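Local structure of Ribose/Galactose Isomerase (3ONO) at residues Leu96-Ala101 with Arg130-Lys135. The protein probably interconverts aldose and ketose sugar phosphates, as a putative sugar-phosphate isomerase of the LacAB/RpiB family. Sequence-based numbering, arbitrary orientation. Where two conformers were deposited one is given.
Sequences LEPSDA and RYIFEK
Pro98 packs against Tyr131, Ile132 and Lys135 where the capping-box start of helix 98-108 meets helix 125-136, just after strand 92-94, an edge strand of the parallel sheet within this chain of the alpha-beta-alpha sandwich. The packing is tight at Pro98, whose CA lies 4.2 Å from the CA of Ile132. Its CG rests 3.6 Å from Tyr131 CB, the two side chains lying side by side and pointing the same way. Ile132 lies against the Glu97-Pro98 peptide: CG1, anti to its own carbonyl carbon (chi1 -77°), is 3.8 Å from Pro98 N, and CD1 goes on to the carbonyl carbon of Leu96. One turn later, Ala101 CB sits 3.8 Å from Ile132 O. The looser end is the partly exposed Lys135. Its CG touches Pro98 CB and the chain bends at chi2 (-46°), which sets CD; NZ, farther out, pairs with Glu134 of the second subunit, whose Tyr131 packs on Pro98. Glu97 OE2 and Asp100 OD1 form salt bridges with Lys119 of the third subunit. Within the cap, Glu97 OE1 accepts from Ser99 N, while Asp100 OD2 takes two amides, Leu96 N at 2.8 Å through its anti lone pair and Glu97 N from above the carboxylate plane.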
loop_
_atom_site.group_PDB
_atom_site.type_symbol
_atom_site.label_atom_id
_atom_site.label_comp_id
_atom_site.label_asym_id
_atom_site.label_seq_id
_atom_site.Cartn_x
_atom_site.Cartn_y
_atom_site.Cartn_z
ATOM N N LEU A 96 6.501 6.619 0.611
ATOM C CA LEU A 96 6.086 5.546 -0.289
ATOM C C LEU A 96 4.856 5.887 -1.125
ATOM O O LEU A 96 4.614 5.274 -2.162
ATOM C CB LEU A 96 5.818 4.280 0.524
ATOM C CG LEU A 96 7.035 3.797 1.319
ATOM C CD1 LEU A 96 6.647 2.557 2.102
ATOM C CD2 LEU A 96 8.220 3.507 0.405
ATOM N N GLU A 97 4.074 6.855 -0.673
ATOM C CA GLU A 97 2.846 7.237 -1.389
ATOM C C GLU A 97 2.604 8.696 -1.000
ATOM O O GLU A 97 3.155 9.167 -0.004
ATOM C CB GLU A 97 1.698 6.298 -1.035
ATOM C CG GLU A 97 1.348 6.252 0.441
ATOM C CD GLU A 97 0.258 7.255 0.763
ATOM O OE1 GLU A 97 -0.175 7.963 -0.172
ATOM O OE2 GLU A 97 -0.175 7.335 1.927
ATOM N N PRO A 98 1.849 9.437 -1.805
ATOM C CA PRO A 98 1.749 10.894 -1.645
ATOM C C PRO A 98 1.387 11.415 -0.253
ATOM O O PRO A 98 1.949 12.427 0.166
ATOM C CB PRO A 98 0.656 11.283 -2.639
ATOM C CG PRO A 98 0.744 10.228 -3.682
ATOM C CD PRO A 98 1.131 8.960 -3.007
ATOM N N SER A 99 0.467 10.775 0.460
ATOM C CA SER A 99 0.105 11.343 1.761
ATOM C C SER A 99 1.226 11.193 2.808
ATOM O O SER A 99 1.226 11.889 3.830
ATOM C CB SER A 99 -1.224 10.785 2.280
ATOM O OG SER A 99 -1.029 9.598 3.017
ATOM N N ASP A 100 2.181 10.296 2.566
ATOM C CA ASP A 100 3.383 10.253 3.424
ATOM C C ASP A 100 4.129 11.581 3.416
ATOM O O ASP A 100 4.661 12.020 4.440
ATOM C CB ASP A 100 4.386 9.181 2.956
ATOM C CG ASP A 100 3.865 7.751 3.140
ATOM O OD1 ASP A 100 2.987 7.524 3.995
ATOM O OD2 ASP A 100 4.378 6.837 2.442
ATOM N N ALA A 101 4.240 12.179 2.230
ATOM C CA ALA A 101 5.014 13.399 2.047
ATOM C C ALA A 101 4.337 14.557 2.774
ATOM O O ALA A 101 4.994 15.343 3.479
ATOM C CB ALA A 101 5.140 13.727 0.557
ATOM N N ARG A 130 5.907 11.111 -9.218
ATOM C CA ARG A 130 5.406 12.444 -9.529
ATOM C C ARG A 130 4.487 12.986 -8.434
ATOM O O ARG A 130 4.628 14.131 -7.991
ATOM C CB ARG A 130 4.640 12.420 -10.867
ATOM C CG ARG A 130 4.133 13.782 -11.300
ATOM C CD ARG A 130 3.323 13.671 -12.622
ATOM N NE ARG A 130 4.118 13.005 -13.652
ATOM C CZ ARG A 130 3.630 12.343 -14.705
ATOM N NH1 ARG A 130 2.314 12.225 -14.902
ATOM N NH2 ARG A 130 4.475 11.774 -15.562
ATOM N N TYR A 131 3.531 12.156 -8.020
ATOM C CA TYR A 131 2.511 12.565 -7.063
ATOM C C TYR A 131 3.146 12.829 -5.685
ATOM O O TYR A 131 2.739 13.732 -4.944
ATOM C CB TYR A 131 1.452 11.481 -6.941
ATOM C CG TYR A 131 0.669 11.173 -8.212
ATOM C CD1 TYR A 131 0.794 11.962 -9.357
ATOM C CD2 TYR A 131 -0.199 10.083 -8.261
ATOM C CE1 TYR A 131 0.047 11.662 -10.515
ATOM C CE2 TYR A 131 -0.928 9.791 -9.389
ATOM C CZ TYR A 131 -0.794 10.565 -10.513
ATOM O OH TYR A 131 -1.554 10.239 -11.621
ATOM N N ILE A 132 4.133 12.017 -5.340
ATOM C CA ILE A 132 4.895 12.255 -4.110
ATOM C C ILE A 132 5.535 13.638 -4.145
ATOM O O ILE A 132 5.475 14.381 -3.165
ATOM C CB ILE A 132 5.976 11.168 -3.895
ATOM C CG1 ILE A 132 5.336 9.875 -3.370
ATOM C CG2 ILE A 132 7.127 11.694 -2.960
ATOM C CD1 ILE A 132 6.281 8.644 -3.465
ATOM N N PHE A 133 6.137 14.006 -5.273
ATOM C CA PHE A 133 6.801 15.295 -5.360
ATOM C C PHE A 133 5.785 16.431 -5.300
ATOM O O PHE A 133 6.043 17.483 -4.717
ATOM C CB PHE A 133 7.658 15.396 -6.631
ATOM C CG PHE A 133 8.864 14.470 -6.638
ATOM C CD1 PHE A 133 9.405 13.987 -5.453
ATOM C CD2 PHE A 133 9.453 14.090 -7.837
ATOM C CE1 PHE A 133 10.534 13.116 -5.454
ATOM C CE2 PHE A 133 10.571 13.239 -7.872
ATOM C CZ PHE A 133 11.126 12.742 -6.659
ATOM N N GLU A 134 4.625 16.205 -5.901
ATOM C CA GLU A 134 3.551 17.185 -5.860
ATOM C C GLU A 134 3.157 17.519 -4.434
ATOM O O GLU A 134 2.930 18.680 -4.110
ATOM C CB GLU A 134 2.324 16.661 -6.625
ATOM C CG GLU A 134 2.585 16.538 -8.108
ATOM C CD GLU A 134 1.388 15.956 -8.883
ATOM O OE1 GLU A 134 0.382 15.569 -8.247
ATOM O OE2 GLU A 134 1.471 15.891 -10.129
ATOM N N LYS A 135 3.024 16.497 -3.590
ATOM C CA LYS A 135 2.625 16.735 -2.208
ATOM C C LYS A 135 3.799 17.187 -1.316
ATOM O O LYS A 135 3.608 17.950 -0.365
ATOM C CB LYS A 135 1.937 15.502 -1.625
ATOM C CG LYS A 135 0.684 15.047 -2.381
ATOM C CD LYS A 135 -0.243 16.199 -2.702
ATOM C CE LYS A 135 -1.464 15.658 -3.490
ATOM N NZ LYS A 135 -2.214 16.721 -4.188
#